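Side-chain contacts in sulfite reductase [ferredoxin] (Mycobacterium tuberculosis, PDB 1ZJ8), which probably reduces sulfite to sulfide with electrons from ferredoxin, using a siroheme and a [4Fe-4S] cluster, for the making of sulfur-containing amino acids and cofactors: residues 361-366 against 430-435; 102-107 against 131-136. All blocks are in the same frame, centred on the assembly; numbering follows the deposited sequence.

Contact 1. Residues 361-366 against 430-435; sequences AGRVSG and GIEFCK. With SF4 (iron/sulfur cluster), chain D.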
loop_
_atom_site.group_PDB
_atom_site.type_symbol
_atom_site.label_atom_id
_atom_site.label_comp_id
_atom_site.label_asym_id
_atom_site.label_seq_id
_atom_site.Cartn_x
_atom_site.Cartn_y
_atom_site.Cartn_z
ATOM N N ALA A 361 4.286 0.090 -12.328
ATOM C CA ALA A 361 3.169 0.121 -11.405
ATOM C C ALA A 361 2.865 -1.248 -10.869
ATOM O O ALA A 361 1.735 -1.652 -10.906
ATOM C CB ALA A 361 1.948 0.668 -12.094
ATOM N N GLY A 362 3.886 -1.985 -10.434
ATOM C CA GLY A 362 3.703 -3.268 -9.754
ATOM C C GLY A 362 3.366 -4.469 -10.629
ATOM O O GLY A 362 3.306 -5.599 -10.128
ATOM N N ARG A 363 3.169 -4.258 -11.933
ATOM C CA ARG A 363 2.676 -5.336 -12.804
ATOM C C ARG A 363 3.761 -6.306 -13.186
ATOM O O ARG A 363 4.683 -5.933 -13.902
ATOM C CB ARG A 363 2.067 -4.768 -14.090
ATOM C CG ARG A 363 1.768 -5.853 -15.161
ATOM C CD ARG A 363 0.383 -5.755 -15.772
ATOM N NE ARG A 363 -0.627 -6.186 -14.813
ATOM C CZ ARG A 363 -1.939 -6.017 -14.981
ATOM N NH1 ARG A 363 -2.408 -5.461 -16.098
ATOM N NH2 ARG A 363 -2.789 -6.399 -14.029
ATOM N N VAL A 364 3.638 -7.542 -12.717
ATOM C CA VAL A 364 4.508 -8.643 -13.138
ATOM C C VAL A 364 3.613 -9.835 -13.548
ATOM O O VAL A 364 2.562 -9.621 -14.158
ATOM C CB VAL A 364 5.593 -9.025 -12.037
ATOM C CG1 VAL A 364 6.616 -7.894 -11.840
ATOM C CG2 VAL A 364 4.958 -9.395 -10.687
ATOM N N SER A 365 4.021 -11.073 -13.243
ATOM C CA SER A 365 3.278 -12.280 -13.610
ATOM C C SER A 365 3.933 -13.518 -12.982
ATOM O O SER A 365 5.086 -13.487 -12.520
ATOM C CB SER A 365 3.177 -12.458 -15.144
ATOM O OG SER A 365 4.446 -12.608 -15.788
ATOM N N GLY A 366 3.180 -14.616 -12.976
ATOM C CA GLY A 366 3.650 -15.888 -12.440
ATOM C C GLY A 366 4.960 -16.218 -13.097
ATOM O O GLY A 366 5.958 -16.412 -12.412
ATOM N N GLY A 430 -7.663 -0.244 -10.625
ATOM C CA GLY A 430 -8.578 0.425 -11.532
ATOM C C GLY A 430 -9.580 -0.532 -12.140
ATOM O O GLY A 430 -9.670 -1.725 -11.769
ATOM N N ILE A 431 -10.307 -0.001 -13.119
ATOM C CA ILE A 431 -11.518 -0.638 -13.657
ATOM C C ILE A 431 -11.304 -2.023 -14.293
ATOM O O ILE A 431 -12.282 -2.729 -14.535
ATOM C CB ILE A 431 -12.199 0.316 -14.684
ATOM C CG1 ILE A 431 -13.667 -0.057 -14.903
ATOM C CG2 ILE A 431 -11.425 0.346 -16.010
ATOM C CD1 ILE A 431 -14.529 1.135 -15.405
ATOM N N GLU A 432 -10.050 -2.405 -14.560
ATOM C CA GLU A 432 -9.715 -3.767 -15.043
ATOM C C GLU A 432 -10.182 -4.904 -14.095
ATOM O O GLU A 432 -10.464 -6.015 -14.540
ATOM C CB GLU A 432 -8.190 -3.866 -15.264
ATOM C CG GLU A 432 -7.643 -5.170 -15.871
ATOM C CD GLU A 432 -6.241 -5.541 -15.359
ATOM O OE1 GLU A 432 -5.768 -4.962 -14.350
ATOM O OE2 GLU A 432 -5.622 -6.444 -15.957
ATOM N N PHE A 433 -10.234 -4.627 -12.794
ATOM C CA PHE A 433 -10.600 -5.641 -11.797
ATOM C C PHE A 433 -11.381 -5.072 -10.589
ATOM O O PHE A 433 -12.025 -5.817 -9.862
ATOM C CB PHE A 433 -9.333 -6.331 -11.241
ATOM C CG PHE A 433 -8.639 -7.308 -12.198
ATOM C CD1 PHE A 433 -9.321 -8.377 -12.768
ATOM C CD2 PHE A 433 -7.267 -7.191 -12.456
ATOM C CE1 PHE A 433 -8.658 -9.296 -13.621
ATOM C CE2 PHE A 433 -6.602 -8.104 -13.300
ATOM C CZ PHE A 433 -7.298 -9.155 -13.876
ATOM N N CYS A 434 -11.323 -3.766 -10.370
ATOM C CA CYS A 434 -11.886 -3.163 -9.169
ATOM C C CYS A 434 -13.344 -2.702 -9.350
ATOM O O CYS A 434 -13.672 -2.052 -10.349
ATOM C CB CYS A 434 -11.034 -1.962 -8.767
ATOM S SG CYS A 434 -11.523 -1.346 -7.182
ATOM N N LYS A 435 -14.201 -2.995 -8.368
ATOM C CA LYS A 435 -15.617 -2.633 -8.459
ATOM C C LYS A 435 -15.919 -1.174 -8.132
ATOM O O LYS A 435 -17.052 -0.734 -8.352
ATOM C CB LYS A 435 -16.462 -3.511 -7.552
ATOM C CG LYS A 435 -16.450 -5.004 -7.903
ATOM C CD LYS A 435 -17.255 -5.809 -6.871
ATOM C CE LYS A 435 -16.898 -5.420 -5.398
ATOM N NZ LYS A 435 -15.416 -5.343 -5.118
HETATM FE FE1 SF4 D . -10.365 2.932 -6.035
HETATM FE FE2 SF4 D . -8.339 1.455 -4.942
HETATM FE FE3 SF4 D . -10.037 0.331 -6.771
HETATM FE FE4 SF4 D . -8.091 2.129 -7.424
HETATM S S1 SF4 D . -7.773 -0.001 -6.609
HETATM S S2 SF4 D . -10.293 2.147 -8.179
HETATM S S3 SF4 D . -8.187 3.622 -5.686
HETATM S S4 SF4 D . -10.616 1.085 -4.678
#
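Arg363 and Glu432 meet because both side chains leave their backbones with CG anti to N, chi1 169° and -175°. They then run at each other from opposite directions. Their CA atoms stay 12.7 Å apart, so the two long side chains span most of the distance. The Arg363 chain bends at chi2 and chi3, and this presents the edge of its guanidinium, with Glu432 CD lying in that plane. The carboxylate is turned 67° from it. The salt bridge is loose. Arg363 NH2 lies 3.3 Å from Glu432 OE1, and NH1 and NH2 of Arg363 are each 3.4 Å from Glu432 OE2. All three hydrogen bonds are weak. Asp137 is the stronger partner of Arg363, through a second salt bridge to NH2. Arg363 thus pairs with two carboxylates, and its positive charge would be expected to offset both.

Phe433 adds a minor contact. Its CE2 is 4.2 Å from Arg363 NH2, which lies near the plane of the ring. One face of the same ring carries CG of Glu432. The next residue, Cys434, binds an iron of the [4Fe-4S] cluster, with SG 2.3 Å from FE3. The backbone N atoms of Phe433 and Cys434 both donate to Gly430 O, from opposite faces of its plane, and so close the turn that holds this ligand.

Phe433 stacks on His147, and its ring also meets Trp148. Helix 442-455 packs against both Arg363 and Glu432. The contact thereby joins strand 363-365, at the edge of an antiparallel sheet, to the cluster-binding loop between strand 425-427 and helix 442-455.

Contact 2. Residues 102-107 against 131-136; sequences AKYFMM and FARDTA
Strand 104-109 and the turn that leads into strand 135-138 belong to one antiparallel sheet, within the first ferredoxin-like half domain of the sulfite reductase. Strand 144-149 lies between the two strands, so the contact reaches across it at the surface. Tyr104 and Arg133 make it. NH2 of Arg133 is 3.0 Å from Tyr104 OH and 3.2 Å from Tyr104 CZ. The two side chains cross at about a right angle, and the ring and guanidinium planes are 80° apart. The guanidinium comes edge first, with OH near its plane, while NH2 stands obliquely to the tyrosine ring. The Arg133 chain is extended from CG to NE, which carries its end from the turn to the ring.

Arg133 is placed by a type I' beta turn from Ala132 to Thr135, just after helix 118-131. Both Arg133 and Asp134 have positive phi here. Ala132 O receives two hydrogen bonds from Thr135, one from N at 3.2 Å and one from OG1 at 2.7 Å. They arrive from the same face of the carbonyl plane and hold the turn closed. Thr135 OG1 is also bonded to His147 N, which fastens the turn to the central strand. Trp148 of that strand meets the Tyr104 ring edge-to-face and is touched by Arg133 as well. CG of Lys103 lies over one face of the tyrosine ring.

The angle between OH and NH2 does not suit a hydrogen bond, so the pair is a polar contact at the surface without a defined bond. Lys103 NZ is 6.4 Å from Arg133 NH2, but Glu150 forms a salt bridge with the lysine and probably tempers the like charges.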
loop_
_atom_site.group_PDB
_atom_site.type_symbol
_atom_site.label_atom_id
_atom_site.label_comp_id
_atom_site.label_asym_id
_atom_site.label_seq_id
_atom_site.Cartn_x
_atom_site.Cartn_y
_atom_site.Cartn_z
ATOM N N ALA A 102 -18.438 -10.354 -10.085
ATOM C CA ALA A 102 -18.141 -11.535 -10.914
ATOM C C ALA A 102 -18.012 -12.791 -10.075
ATOM O O ALA A 102 -18.052 -12.728 -8.842
ATOM C CB ALA A 102 -16.861 -11.334 -11.716
ATOM N N LYS A 103 -17.839 -13.929 -10.760
ATOM C CA LYS A 103 -17.696 -15.244 -10.105
ATOM C C LYS A 103 -16.233 -15.557 -9.792
ATOM O O LYS A 103 -15.886 -16.720 -9.535
ATOM C CB LYS A 103 -18.287 -16.388 -10.962
ATOM C CG LYS A 103 -17.246 -17.239 -11.803
ATOM C CD LYS A 103 -17.844 -18.580 -12.261
ATOM C CE LYS A 103 -17.003 -19.275 -13.323
ATOM N NZ LYS A 103 -15.909 -20.053 -12.707
ATOM N N TYR A 104 -15.377 -14.534 -9.820
ATOM C CA TYR A 104 -13.939 -14.703 -9.610
ATOM C C TYR A 104 -13.463 -13.811 -8.464
ATOM O O TYR A 104 -14.137 -12.852 -8.093
ATOM C CB TYR A 104 -13.191 -14.378 -10.907
ATOM C CG TYR A 104 -13.437 -15.365 -12.037
ATOM C CD1 TYR A 104 -12.792 -16.599 -12.053
ATOM C CD2 TYR A 104 -14.310 -15.062 -13.091
ATOM C CE1 TYR A 104 -13.003 -17.506 -13.074
ATOM C CE2 TYR A 104 -14.539 -15.964 -14.122
ATOM C CZ TYR A 104 -13.878 -17.190 -14.112
ATOM O OH TYR A 104 -14.060 -18.120 -15.129
ATOM N N PHE A 105 -12.304 -14.140 -7.905
ATOM C CA PHE A 105 -11.763 -13.429 -6.738
ATOM C C PHE A 105 -10.390 -12.821 -6.982
ATOM O O PHE A 105 -9.537 -13.410 -7.646
ATOM C CB PHE A 105 -11.644 -14.389 -5.546
ATOM C CG PHE A 105 -12.966 -14.882 -5.038
ATOM C CD1 PHE A 105 -13.501 -16.090 -5.502
ATOM C CD2 PHE A 105 -13.691 -14.131 -4.112
ATOM C CE1 PHE A 105 -14.734 -16.546 -5.050
ATOM C CE2 PHE A 105 -14.923 -14.578 -3.648
ATOM C CZ PHE A 105 -15.449 -15.790 -4.118
ATOM N N MET A 106 -10.184 -11.640 -6.429
ATOM C CA MET A 106 -8.847 -11.164 -6.159
ATOM C C MET A 106 -8.412 -11.885 -4.874
ATOM O O MET A 106 -9.178 -11.950 -3.902
ATOM C CB MET A 106 -8.851 -9.650 -5.927
ATOM C CG MET A 106 -7.461 -9.029 -5.667
ATOM S SD MET A 106 -6.824 -9.204 -3.954
ATOM C CE MET A 106 -7.647 -7.810 -3.160
ATOM N N MET A 107 -7.200 -12.435 -4.863
ATOM C CA MET A 107 -6.644 -13.004 -3.637
ATOM C C MET A 107 -5.312 -12.331 -3.277
ATOM O O MET A 107 -4.429 -12.196 -4.125
ATOM C CB MET A 107 -6.479 -14.507 -3.759
ATOM C CG MET A 107 -6.106 -15.159 -2.431
ATOM S SD MET A 107 -6.006 -16.976 -2.515
ATOM C CE MET A 107 -4.496 -17.203 -3.423
ATOM N N PHE A 131 -3.185 -20.983 -11.253
ATOM C CA PHE A 131 -4.520 -20.676 -10.726
ATOM C C PHE A 131 -5.033 -19.271 -10.972
ATOM O O PHE A 131 -6.201 -19.024 -10.688
ATOM C CB PHE A 131 -4.560 -20.867 -9.211
ATOM C CG PHE A 131 -4.320 -22.269 -8.760
ATOM C CD1 PHE A 131 -3.456 -22.516 -7.705
ATOM C CD2 PHE A 131 -4.974 -23.340 -9.374
ATOM C CE1 PHE A 131 -3.235 -23.793 -7.281
ATOM C CE2 PHE A 131 -4.771 -24.625 -8.951
ATOM C CZ PHE A 131 -3.897 -24.859 -7.906
ATOM N N ALA A 132 -4.190 -18.348 -11.440
ATOM C CA ALA A 132 -4.598 -16.935 -11.552
ATOM C C ALA A 132 -4.491 -16.385 -12.971
ATOM O O ALA A 132 -4.578 -15.176 -13.173
ATOM C CB ALA A 132 -3.794 -16.054 -10.563
ATOM N N ARG A 133 -4.345 -17.272 -13.950
ATOM C CA ARG A 133 -4.146 -16.893 -15.350
ATOM C C ARG A 133 -2.886 -16.049 -15.528
ATOM O O ARG A 133 -2.798 -15.227 -16.445
ATOM C CB ARG A 133 -5.387 -16.190 -15.915
ATOM C CG ARG A 133 -6.712 -16.986 -15.727
ATOM C CD ARG A 133 -7.848 -16.423 -16.598
ATOM N NE ARG A 133 -9.189 -16.748 -16.101
ATOM C CZ ARG A 133 -10.308 -16.746 -16.842
ATOM N NH1 ARG A 133 -10.286 -16.455 -18.146
ATOM N NH2 ARG A 133 -11.478 -17.043 -16.278
ATOM N N ASP A 134 -1.904 -16.308 -14.655
ATOM C CA ASP A 134 -0.576 -15.663 -14.664
ATOM C C ASP A 134 -0.614 -14.190 -14.213
ATOM O O ASP A 134 0.362 -13.462 -14.380
ATOM C CB ASP A 134 0.119 -15.818 -16.024
ATOM C CG ASP A 134 1.622 -16.094 -15.893
ATOM O OD1 ASP A 134 2.018 -16.919 -15.023
ATOM O OD2 ASP A 134 2.418 -15.504 -16.675
ATOM N N THR A 135 -1.728 -13.758 -13.627
ATOM C CA THR A 135 -1.795 -12.449 -13.012
ATOM C C THR A 135 -0.992 -12.454 -11.705
ATOM O O THR A 135 -1.101 -13.379 -10.893
ATOM C CB THR A 135 -3.270 -12.020 -12.709
ATOM O OG1 THR A 135 -3.886 -12.954 -11.801
ATOM C CG2 THR A 135 -4.076 -11.937 -13.998
ATOM N N ALA A 136 -0.201 -11.402 -11.521
ATOM C CA ALA A 136 0.530 -11.166 -10.281
ATOM C C ALA A 136 0.957 -9.706 -10.250
ATOM O O ALA A 136 1.729 -9.283 -11.097
ATOM C CB ALA A 136 1.740 -12.062 -10.228
#

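Both segments of contact 2 precede those of contact 1 in the chain, and the centres of the two contacts lie about 10 Å apart. They share one antiparallel sheet, whose order is 79-83, 104-109, 144-149, 135-138, 363-365. They meet where strands 135-138 and 363-365 run side by side: Val364 N probably donates to Ala136 O at 3.0 Å. Strand 363-365 comes from the second ferredoxin-like half domain and extends a sheet otherwise built by earlier parts of the chain. Contact 2 lies at the protein surface, across strand 144-149. Contact 1 links the edge strand of the sheet to the loop that binds the iron-sulfur cluster, next to the siroheme.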